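Local coordinates for long form salivary protein D7L1 (Aedes aegypti, PDB 3DXL) that binds and sequesters host leukotrienes and biogenic amines during blood feeding, taking lipids into an N-terminal pocket and amines into a separate C-terminal one, at residues A[3-8]-A[144-149]; A[59-64]-A[102-107]; A[68-73]-A[95-100]; A[160-165]-A[183-188]. One frame throughout, in Å; residues are numbered along the deposited sequence.

How the interactions relate
Four contacts of one all-helical protein illustrate how chemistry follows position. Interaction 1, buried and nearest of the four to the centre of the molecule, joins the first helix to the loop between helices 132-142 and 153-161; one methyl group does most of the touching. Interactions 2 and 3 lie side by side in the N-terminal range, partly buried, with interaction 3 nested inside the chain loop that interaction 2 closes. They share the small two-stranded sheet, Leu60 O facing Asp69 N, yet one rests on a tyrosine hydroxyl and the other on apolar packing. Interaction 4 is buried on the far side of the chain's centre and mixes aromatic, leucine and water-mediated contacts beside the amine site.

Interaction 1. Residues A[3-8]-A[144-149]; sequences PFDPEE and KDIRQK
With CG1 anti to the backbone N (chi1 -165°) and the chain extended beyond it, Ile146 points CD1 at the start of helix 6-20, where Asp5 keeps CG in the crowded position between its backbone N and carbonyl carbon (chi1 71°). The two side chains meet tip to tip, Ile146 CD1 lying 3.5 Å from Asp5 CG. The same methyl reaches Pro6 CD at 3.9 Å, the two side chains crossing at about a right angle. Asp5 is also the N-cap of this first PBP/GOBP helix and forms a capping box: Glu8 N donates to Asp5 OD1 over 2.8 Å, nearly along the C-O axis, and Asp5 N donates to the anti lone pair of Glu8 OE1, again at 2.8 Å. Glu7, bent at chi2, lays CG 4.0 Å from Arg147 CD, so that the two chains cross by their aliphatic parts. Their charged ends diverge, with Glu7 OE2 5.7 Å from Arg147 NE and the carboxylate and guanidinium planes 77° apart. Glu7 OE2 forms a salt bridge with Arg198 and a hydrogen bond with Tyr274 OH, while Arg147 NE donates to Gln151 O and its guanidinium makes a cation-pi contact with Tyr274. Two residues further on, the loop carries Lys149, which binds leukotriene E4.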
# COMPACT_ATOMS: atom_id res chain seq x y z
N PRO A 3 -8.56 -4.77 10.41
CA PRO A 3 -7.25 -5.38 10.56
C PRO A 3 -6.43 -5.25 9.26
O PRO A 3 -6.98 -4.91 8.20
CB PRO A 3 -7.58 -6.85 10.80
CG PRO A 3 -8.87 -7.05 10.02
CD PRO A 3 -9.62 -5.77 10.20
N PHE A 4 -5.14 -5.52 9.36
CA PHE A 4 -4.23 -5.44 8.22
C PHE A 4 -3.57 -6.78 7.99
O PHE A 4 -3.07 -7.40 8.94
CB PHE A 4 -3.16 -4.38 8.48
CG PHE A 4 -3.70 -2.99 8.64
CD1 PHE A 4 -4.18 -2.28 7.54
CD2 PHE A 4 -3.73 -2.39 9.89
CE1 PHE A 4 -4.67 -0.99 7.69
CE2 PHE A 4 -4.22 -1.10 10.04
CZ PHE A 4 -4.69 -0.40 8.95
N ASP A 5 -3.54 -7.22 6.73
CA ASP A 5 -2.87 -8.45 6.40
C ASP A 5 -1.37 -8.19 6.17
O ASP A 5 -0.92 -7.03 6.26
CB ASP A 5 -3.57 -9.18 5.23
CG ASP A 5 -3.39 -8.50 3.87
OD1 ASP A 5 -2.39 -7.78 3.67
OD2 ASP A 5 -4.25 -8.74 2.99
N PRO A 6 -0.57 -9.24 5.94
CA PRO A 6 0.87 -9.00 5.79
C PRO A 6 1.26 -8.04 4.67
O PRO A 6 2.21 -7.26 4.84
CB PRO A 6 1.42 -10.40 5.54
CG PRO A 6 0.48 -11.28 6.30
CD PRO A 6 -0.87 -10.68 5.99
N GLU A 7 0.55 -8.10 3.55
CA GLU A 7 0.80 -7.21 2.41
C GLU A 7 0.48 -5.77 2.78
O GLU A 7 1.19 -4.84 2.40
CB GLU A 7 -0.03 -7.66 1.21
CG GLU A 7 0.16 -6.80 -0.05
CD GLU A 7 -0.65 -5.50 -0.04
OE1 GLU A 7 -1.69 -5.42 0.64
OE2 GLU A 7 -0.26 -4.57 -0.78
N GLU A 8 -0.60 -5.59 3.53
CA GLU A 8 -1.02 -4.25 3.92
C GLU A 8 -0.01 -3.60 4.86
O GLU A 8 0.26 -2.41 4.75
CB GLU A 8 -2.42 -4.27 4.52
CG GLU A 8 -3.49 -4.55 3.47
CD GLU A 8 -4.87 -4.77 4.04
OE1 GLU A 8 -5.01 -5.59 4.98
OE2 GLU A 8 -5.84 -4.18 3.53
N LYS A 144 -2.03 -18.03 -3.26
CA LYS A 144 -2.56 -17.23 -4.38
C LYS A 144 -3.59 -16.18 -3.96
O LYS A 144 -3.94 -15.31 -4.75
CB LYS A 144 -3.19 -18.16 -5.42
CG LYS A 144 -4.50 -18.80 -4.92
CD LYS A 144 -5.16 -19.74 -5.93
CE LYS A 144 -6.48 -20.31 -5.38
NZ LYS A 144 -7.43 -19.25 -4.90
N ASP A 145 -4.09 -16.25 -2.73
CA ASP A 145 -5.13 -15.34 -2.30
C ASP A 145 -4.65 -13.99 -1.76
O ASP A 145 -5.46 -13.12 -1.47
CB ASP A 145 -6.06 -16.00 -1.28
CG ASP A 145 -6.75 -17.22 -1.84
OD1 ASP A 145 -7.13 -17.22 -3.04
OD2 ASP A 145 -6.91 -18.19 -1.09
N ILE A 146 -3.33 -13.83 -1.64
CA ILE A 146 -2.74 -12.56 -1.25
C ILE A 146 -1.59 -12.27 -2.20
O ILE A 146 -0.92 -13.19 -2.67
CB ILE A 146 -2.26 -12.57 0.23
CG1 ILE A 146 -1.98 -11.14 0.73
CG2 ILE A 146 -1.04 -13.48 0.40
CD1 ILE A 146 -1.61 -11.05 2.20
N ARG A 147 -1.35 -10.99 -2.48
CA ARG A 147 -0.15 -10.65 -3.22
C ARG A 147 1.06 -11.07 -2.37
O ARG A 147 1.18 -10.70 -1.19
CB ARG A 147 -0.12 -9.16 -3.53
CG ARG A 147 1.13 -8.68 -4.22
CD ARG A 147 2.15 -8.11 -3.24
NE ARG A 147 3.35 -7.69 -3.95
CZ ARG A 147 4.51 -7.39 -3.37
NH1 ARG A 147 5.54 -7.02 -4.12
NH2 ARG A 147 4.62 -7.44 -2.04
N GLN A 148 1.97 -11.82 -2.97
CA GLN A 148 3.15 -12.36 -2.29
C GLN A 148 4.31 -11.40 -2.39
O GLN A 148 4.34 -10.52 -3.27
CB GLN A 148 3.54 -13.72 -2.89
CG GLN A 148 2.50 -14.80 -2.69
CD GLN A 148 2.52 -15.40 -1.30
OE1 GLN A 148 3.57 -15.50 -0.66
NE2 GLN A 148 1.35 -15.80 -0.82
N LYS A 149 5.28 -11.52 -1.49
CA LYS A 149 6.47 -10.70 -1.60
C LYS A 149 7.12 -10.91 -2.96
O LYS A 149 7.20 -12.03 -3.46
CB LYS A 149 7.45 -11.01 -0.47
CG LYS A 149 6.89 -10.66 0.90
CD LYS A 149 7.88 -10.91 2.03
CE LYS A 149 8.79 -9.72 2.23
NZ LYS A 149 9.60 -9.91 3.45

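Interaction 2. Residues A[59-64]-A[102-107]; sequences GLYDPV and TNNDCA
The backbones approach most closely at Pro63 and Asn104, with CA atoms 5.7 Å apart, where the chain leaving strand 61-62 passes the turn before helix 106-119. Tyr61 spans the remaining gap. Its CG is anti to the backbone N (chi1 180°), which carries the hydroxyl across to segment 102-107, and Tyr61 OH donates to Thr102 O over 2.7 Å. The carbonyl oxygen sits at the ring edge, in the ring plane; seen from the carbonyl, however, the donor is 31° above its plane, with a C=O...donor angle of 144°. The tip of the tyrosine is closely flanked, Asn104 CA lying 3.2 Å from Tyr61 OH. Asn104 is the centre of an inverse gamma turn, and its side chain, CG anti to the backbone N, crosses the tyrosine obliquely, OD1 coming within 3.5 Å of Tyr61 CE2 near the ring edge. The same OD1 lies 3.7 Å from Pro63 CB and accepts from Lys52 on helix 45-58. Just beyond, Asp105 caps helix 106-119, whose Cys106 forms a disulfide with Cys49 of helix 45-58; helices tied together by disulfides are a hallmark of the PBP/GOBP, or odorant-binding protein, fold.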
# COMPACT_ATOMS: atom_id res chain seq x y z
N GLY A 59 -3.42 3.58 12.16
CA GLY A 59 -4.51 4.09 12.99
C GLY A 59 -4.21 4.11 14.47
O GLY A 59 -5.08 4.42 15.28
N LEU A 60 -2.96 3.82 14.84
CA LEU A 60 -2.54 3.89 16.24
C LEU A 60 -2.46 5.32 16.73
O LEU A 60 -2.67 5.59 17.92
CB LEU A 60 -1.19 3.20 16.45
CG LEU A 60 -1.21 1.69 16.51
CD1 LEU A 60 0.17 1.14 16.29
CD2 LEU A 60 -1.77 1.21 17.85
N TYR A 61 -2.13 6.24 15.83
CA TYR A 61 -2.23 7.66 16.11
C TYR A 61 -3.27 8.26 15.18
O TYR A 61 -3.20 8.12 13.96
CB TYR A 61 -0.89 8.42 16.01
CG TYR A 61 -1.04 9.90 16.31
CD1 TYR A 61 -1.23 10.35 17.62
CD2 TYR A 61 -1.05 10.84 15.28
CE1 TYR A 61 -1.39 11.70 17.90
CE2 TYR A 61 -1.21 12.20 15.55
CZ TYR A 61 -1.38 12.61 16.86
OH TYR A 61 -1.55 13.95 17.10
N ASP A 62 -4.25 8.92 15.79
CA ASP A 62 -5.33 9.57 15.08
C ASP A 62 -5.04 11.07 15.04
O ASP A 62 -5.18 11.75 16.06
CB ASP A 62 -6.65 9.27 15.79
CG ASP A 62 -7.86 9.86 15.09
OD1 ASP A 62 -7.70 10.83 14.32
OD2 ASP A 62 -8.97 9.36 15.35
N PRO A 63 -4.61 11.59 13.87
CA PRO A 63 -4.20 12.98 13.75
C PRO A 63 -5.36 13.97 13.86
O PRO A 63 -5.12 15.15 14.15
CB PRO A 63 -3.57 13.05 12.35
CG PRO A 63 -4.24 11.96 11.60
CD PRO A 63 -4.47 10.86 12.59
N VAL A 64 -6.58 13.50 13.64
CA VAL A 64 -7.79 14.31 13.78
C VAL A 64 -8.12 14.45 15.27
O VAL A 64 -8.35 15.56 15.77
CB VAL A 64 -8.99 13.70 13.00
CG1 VAL A 64 -10.25 14.54 13.18
CG2 VAL A 64 -8.66 13.56 11.51
N THR A 102 -1.73 13.98 22.34
CA THR A 102 -0.43 14.34 21.81
C THR A 102 -0.56 15.14 20.52
O THR A 102 -1.35 14.78 19.64
CB THR A 102 0.42 13.05 21.57
OG1 THR A 102 0.64 12.38 22.82
CG2 THR A 102 1.77 13.37 20.94
N ASN A 103 0.21 16.22 20.43
CA ASN A 103 0.22 17.09 19.25
C ASN A 103 0.59 16.36 17.96
O ASN A 103 1.43 15.46 17.97
CB ASN A 103 1.18 18.27 19.46
CG ASN A 103 0.75 19.21 20.58
OD1 ASN A 103 -0.41 19.21 20.99
ND2 ASN A 103 1.69 20.01 21.06
N ASN A 104 -0.04 16.78 16.87
CA ASN A 104 0.16 16.18 15.55
C ASN A 104 1.39 16.75 14.84
O ASN A 104 1.30 17.41 13.80
CB ASN A 104 -1.11 16.37 14.69
CG ASN A 104 -1.01 15.70 13.33
OD1 ASN A 104 -0.35 14.68 13.17
ND2 ASN A 104 -1.67 16.29 12.34
N ASP A 105 2.55 16.51 15.44
CA ASP A 105 3.84 16.75 14.80
C ASP A 105 4.71 15.52 15.03
O ASP A 105 4.53 14.79 16.01
CB ASP A 105 4.51 18.04 15.31
CG ASP A 105 4.83 18.00 16.80
OD1 ASP A 105 4.01 18.51 17.59
OD2 ASP A 105 5.91 17.50 17.17
N CYS A 106 5.63 15.28 14.11
CA CYS A 106 6.43 14.06 14.13
C CYS A 106 7.14 13.85 15.46
O CYS A 106 7.09 12.77 16.03
CB CYS A 106 7.47 14.07 13.02
SG CYS A 106 6.82 14.08 11.35
N ALA A 107 7.80 14.90 15.94
CA ALA A 107 8.60 14.80 17.16
C ALA A 107 7.75 14.36 18.36
O ALA A 107 8.14 13.46 19.10
CB ALA A 107 9.31 16.13 17.44

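Interaction 3. Residues A[68-73]-A[95-100]; sequences FDASVI and AVKQLP
Phe68 offers one face of its ring to Leu99, whose CD1 methyl sits almost over the ring centre: 3.7 Å separates Leu99 CD1 from the Phe68 centroid, 12° off the normal, a well-centred CH-pi contact. Phe68 gets there with CG anti to its carbonyl carbon (chi1 -67°), and the two side chains cross obliquely. Its ring also makes an edge-to-face pair with Tyr61. Beside it, Val96 divides its two methyls between neighbours. CG1, anti to the backbone N (chi1 173°), lies 3.8 Å from Phe68 CB and also borders Ala70; CG2 meets Ile73 CD1 tip to tip at 3.8 Å. At the edge of the contact, Lys97 lays its CG 3.6 Å from CB of the buried Ala70.

Asp69 OD1 takes two donors from Ser71 at the entry to helix 71-79, the backbone N in a capping bond of 3.0 Å from above the carboxylate plane and Ser71 OG at 2.7 Å through the syn lone pair. A water in the plane of the Phe68 ring, at its edge, accepts from Phe68 N at 2.8 Å and can donate to Leu99 O at 3.1 Å, one of several acceptors competing for its protons. The contact packs a strand-helix connection against the following helix within the N-terminal PBP/GOBP domain, and helix 106-119 closes over the valine and leucine through Val116. Between the connection at 68-73 and the end of helix 86-97 with the loop after it, cohesion thus comes from fitted apolar surfaces, while a water offers a polar bridge between the two backbones.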
# COMPACT_ATOMS: atom_id res chain seq x y z
N PHE A 68 -3.66 8.92 20.59
CA PHE A 68 -3.47 7.54 20.22
C PHE A 68 -4.78 6.76 20.36
O PHE A 68 -5.70 7.21 21.07
CB PHE A 68 -2.34 6.93 21.05
CG PHE A 68 -1.00 7.53 20.74
CD1 PHE A 68 -0.18 6.96 19.76
CD2 PHE A 68 -0.56 8.69 21.38
CE1 PHE A 68 1.04 7.51 19.45
CE2 PHE A 68 0.66 9.26 21.08
CZ PHE A 68 1.47 8.67 20.11
N ASP A 69 -4.87 5.62 19.68
CA ASP A 69 -6.10 4.84 19.60
C ASP A 69 -5.71 3.37 19.59
O ASP A 69 -5.06 2.90 18.66
CB ASP A 69 -6.88 5.22 18.33
CG ASP A 69 -8.28 4.63 18.28
OD1 ASP A 69 -8.59 3.69 19.05
OD2 ASP A 69 -9.07 5.11 17.45
N ALA A 70 -6.09 2.64 20.64
CA ALA A 70 -5.73 1.24 20.75
C ALA A 70 -6.70 0.30 20.04
O ALA A 70 -6.49 -0.92 20.02
CB ALA A 70 -5.59 0.84 22.21
N SER A 71 -7.75 0.86 19.44
CA SER A 71 -8.78 0.05 18.80
C SER A 71 -8.21 -0.90 17.75
O SER A 71 -8.63 -2.05 17.67
CB SER A 71 -9.87 0.93 18.18
OG SER A 71 -10.44 1.79 19.16
N VAL A 72 -7.24 -0.42 16.96
CA VAL A 72 -6.65 -1.25 15.91
C VAL A 72 -5.93 -2.47 16.48
O VAL A 72 -5.90 -3.52 15.85
CB VAL A 72 -5.75 -0.43 14.94
CG1 VAL A 72 -4.54 0.15 15.67
CG2 VAL A 72 -5.30 -1.29 13.77
N ILE A 73 -5.37 -2.35 17.69
CA ILE A 73 -4.70 -3.48 18.33
C ILE A 73 -5.68 -4.63 18.56
O ILE A 73 -5.38 -5.78 18.24
CB ILE A 73 -4.01 -3.04 19.65
CG1 ILE A 73 -2.88 -2.06 19.33
CG2 ILE A 73 -3.49 -4.27 20.43
CD1 ILE A 73 -2.36 -1.33 20.56
N ALA A 95 -1.21 0.22 27.36
CA ALA A 95 -0.15 1.23 27.27
C ALA A 95 -0.48 2.32 26.24
O ALA A 95 -0.25 3.50 26.48
CB ALA A 95 1.19 0.57 26.98
N VAL A 96 -1.04 1.91 25.10
CA VAL A 96 -1.46 2.88 24.09
C VAL A 96 -2.63 3.74 24.59
O VAL A 96 -2.59 4.97 24.49
CB VAL A 96 -1.80 2.20 22.74
CG1 VAL A 96 -2.40 3.20 21.74
CG2 VAL A 96 -0.54 1.57 22.15
N LYS A 97 -3.66 3.10 25.15
CA LYS A 97 -4.83 3.79 25.71
C LYS A 97 -4.48 4.86 26.74
O LYS A 97 -5.17 5.88 26.85
CB LYS A 97 -5.79 2.78 26.33
CG LYS A 97 -6.75 2.14 25.34
CD LYS A 97 -7.70 1.15 26.02
CE LYS A 97 -8.91 1.83 26.66
NZ LYS A 97 -8.54 2.68 27.83
N GLN A 98 -3.41 4.62 27.49
CA GLN A 98 -3.01 5.49 28.60
C GLN A 98 -1.99 6.57 28.23
O GLN A 98 -1.66 7.43 29.05
CB GLN A 98 -2.52 4.65 29.77
CG GLN A 98 -3.63 3.82 30.42
CD GLN A 98 -3.12 2.59 31.16
OE1 GLN A 98 -2.06 2.62 31.78
NE2 GLN A 98 -3.89 1.51 31.11
N LEU A 99 -1.50 6.54 26.99
CA LEU A 99 -0.68 7.65 26.48
C LEU A 99 -1.49 8.94 26.51
O LEU A 99 -2.71 8.92 26.28
CB LEU A 99 -0.20 7.36 25.05
CG LEU A 99 0.90 6.31 24.88
CD1 LEU A 99 1.17 6.08 23.39
CD2 LEU A 99 2.17 6.73 25.61
N PRO A 100 -0.83 10.08 26.80
CA PRO A 100 -1.57 11.34 26.84
C PRO A 100 -1.96 11.78 25.44
O PRO A 100 -1.39 11.32 24.45
CB PRO A 100 -0.55 12.32 27.42
CG PRO A 100 0.77 11.77 27.01
CD PRO A 100 0.60 10.28 27.10
O HOH W 1 -3.51 9.59 23.32

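Interaction 4. Residues A[160-165]-A[183-188]; sequences KYYPAG and DALFKE
Apolar packing centres on Leu185, which has CG anti to its backbone N (chi1 -180°) and spreads its two methyls between a pair of consecutive tyrosines. Leu185 CD1 lies 3.7 Å from Tyr161 CD1, the side chains crossing obliquely, whereas Leu185 CD2 meets Tyr162 CE1 at 3.7 Å with the side chains tip to tip.

The flat groups add contacts of their own. Tyr161 is sandwiched, with the backbone C of Glu188 over the rim of one face and its neighbour Lys160 laying CG over the opposite face. Tyr162 reaches past the end of the leucine and places its hydroxyl at the edge of the Phe186 ring, in plane, with Tyr162 OH 3.5 Å from Phe186 CB.

Polar links flank this packing at two points. Tyr161 OH approaches Glu188 OE2 at 3.2 Å, where a hydrogen bond is possible but the hydroxyl could turn to a competing acceptor instead; ring and carboxylate planes are 63° apart. At the second point, a water lies 2.7 Å from Tyr162 OH and can donate to Asp183 OD2 at 2.8 Å, though other acceptors compete for its protons. That carboxylate oxygen also accepts the capping bond from Phe186 N, 3.0 Å long and arriving from above the carboxylate plane, so the N-cap oxygen lies within hydrogen-bonding distance of the water as well.

The contact joins the end of helix 153-161 to the first turns of helix 184-196, a pair also linked by the Cys157-Cys192 disulfide. Ile175 of helix 172-175 touches Tyr162 and Phe186, and Tyr162 stacks edge-to-face with His189, a noradrenaline-binding residue of helix 184-196.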
# COMPACT_ATOMS: atom_id res chain seq x y z
N LYS A 160 -5.78 -14.30 -10.20
CA LYS A 160 -7.02 -14.58 -9.50
C LYS A 160 -8.21 -14.61 -10.45
O LYS A 160 -9.07 -15.48 -10.37
CB LYS A 160 -7.21 -13.51 -8.42
CG LYS A 160 -8.41 -13.65 -7.54
CD LYS A 160 -8.33 -12.66 -6.40
CE LYS A 160 -9.60 -12.68 -5.57
NZ LYS A 160 -9.57 -11.59 -4.56
N TYR A 161 -8.26 -13.65 -11.38
CA TYR A 161 -9.46 -13.48 -12.20
C TYR A 161 -9.36 -14.09 -13.59
O TYR A 161 -10.39 -14.43 -14.19
CB TYR A 161 -9.87 -12.00 -12.26
CG TYR A 161 -10.25 -11.50 -10.89
CD1 TYR A 161 -11.46 -11.86 -10.30
CD2 TYR A 161 -9.38 -10.70 -10.15
CE1 TYR A 161 -11.80 -11.42 -9.03
CE2 TYR A 161 -9.71 -10.25 -8.87
CZ TYR A 161 -10.92 -10.62 -8.33
OH TYR A 161 -11.26 -10.18 -7.06
N TYR A 162 -8.14 -14.23 -14.10
CA TYR A 162 -7.87 -14.79 -15.43
C TYR A 162 -6.78 -15.86 -15.29
O TYR A 162 -5.67 -15.70 -15.79
CB TYR A 162 -7.44 -13.68 -16.41
CG TYR A 162 -8.48 -12.59 -16.50
CD1 TYR A 162 -9.52 -12.67 -17.42
CD2 TYR A 162 -8.44 -11.49 -15.64
CE1 TYR A 162 -10.50 -11.70 -17.48
CE2 TYR A 162 -9.40 -10.51 -15.68
CZ TYR A 162 -10.43 -10.61 -16.61
OH TYR A 162 -11.38 -9.64 -16.65
N PRO A 163 -7.10 -16.97 -14.60
CA PRO A 163 -6.04 -17.90 -14.20
C PRO A 163 -5.32 -18.59 -15.37
O PRO A 163 -5.95 -18.94 -16.38
CB PRO A 163 -6.77 -18.95 -13.34
CG PRO A 163 -8.08 -18.35 -13.01
CD PRO A 163 -8.42 -17.41 -14.12
N ALA A 164 -4.02 -18.78 -15.22
CA ALA A 164 -3.23 -19.60 -16.13
C ALA A 164 -3.88 -20.96 -16.29
O ALA A 164 -4.40 -21.54 -15.33
CB ALA A 164 -1.81 -19.74 -15.62
N GLY A 165 -3.86 -21.47 -17.52
CA GLY A 165 -4.43 -22.77 -17.84
C GLY A 165 -5.94 -22.77 -18.07
O GLY A 165 -6.51 -23.80 -18.45
N ASP A 183 -17.61 -6.35 -18.61
CA ASP A 183 -18.24 -7.42 -17.85
C ASP A 183 -17.92 -7.36 -16.36
O ASP A 183 -16.95 -6.73 -15.93
CB ASP A 183 -17.82 -8.77 -18.44
CG ASP A 183 -16.32 -9.00 -18.32
OD1 ASP A 183 -15.55 -8.51 -19.18
OD2 ASP A 183 -15.91 -9.68 -17.37
N ALA A 184 -18.75 -8.05 -15.58
CA ALA A 184 -18.60 -8.10 -14.12
C ALA A 184 -17.23 -8.59 -13.67
O ALA A 184 -16.65 -8.05 -12.71
CB ALA A 184 -19.70 -8.96 -13.50
N LEU A 185 -16.70 -9.60 -14.34
CA LEU A 185 -15.38 -10.14 -14.01
C LEU A 185 -14.30 -9.07 -14.13
O LEU A 185 -13.48 -8.91 -13.22
CB LEU A 185 -15.02 -11.34 -14.88
CG LEU A 185 -13.67 -12.01 -14.64
CD1 LEU A 185 -13.57 -12.57 -13.23
CD2 LEU A 185 -13.41 -13.12 -15.65
N PHE A 186 -14.29 -8.33 -15.23
CA PHE A 186 -13.30 -7.29 -15.42
C PHE A 186 -13.45 -6.15 -14.40
O PHE A 186 -12.46 -5.58 -13.95
CB PHE A 186 -13.30 -6.75 -16.85
CG PHE A 186 -12.23 -5.74 -17.09
CD1 PHE A 186 -10.89 -6.14 -17.16
CD2 PHE A 186 -12.54 -4.40 -17.21
CE1 PHE A 186 -9.89 -5.20 -17.37
CE2 PHE A 186 -11.54 -3.45 -17.42
CZ PHE A 186 -10.22 -3.86 -17.50
N LYS A 187 -14.68 -5.83 -14.04
CA LYS A 187 -14.91 -4.82 -13.01
C LYS A 187 -14.34 -5.24 -11.65
O LYS A 187 -13.79 -4.42 -10.93
CB LYS A 187 -16.39 -4.46 -12.92
CG LYS A 187 -16.92 -3.80 -14.19
CD LYS A 187 -18.35 -3.32 -14.04
CE LYS A 187 -18.86 -2.72 -15.34
NZ LYS A 187 -20.29 -2.33 -15.21
N GLU A 188 -14.44 -6.53 -11.34
CA GLU A 188 -13.89 -7.04 -10.08
C GLU A 188 -12.37 -7.07 -10.13
O GLU A 188 -11.70 -6.71 -9.17
CB GLU A 188 -14.43 -8.43 -9.78
CG GLU A 188 -14.31 -8.81 -8.32
CD GLU A 188 -14.81 -10.21 -8.01
OE1 GLU A 188 -15.58 -10.78 -8.82
OE2 GLU A 188 -14.41 -10.75 -6.95
O HOH W 2 -13.34 -10.22 -18.37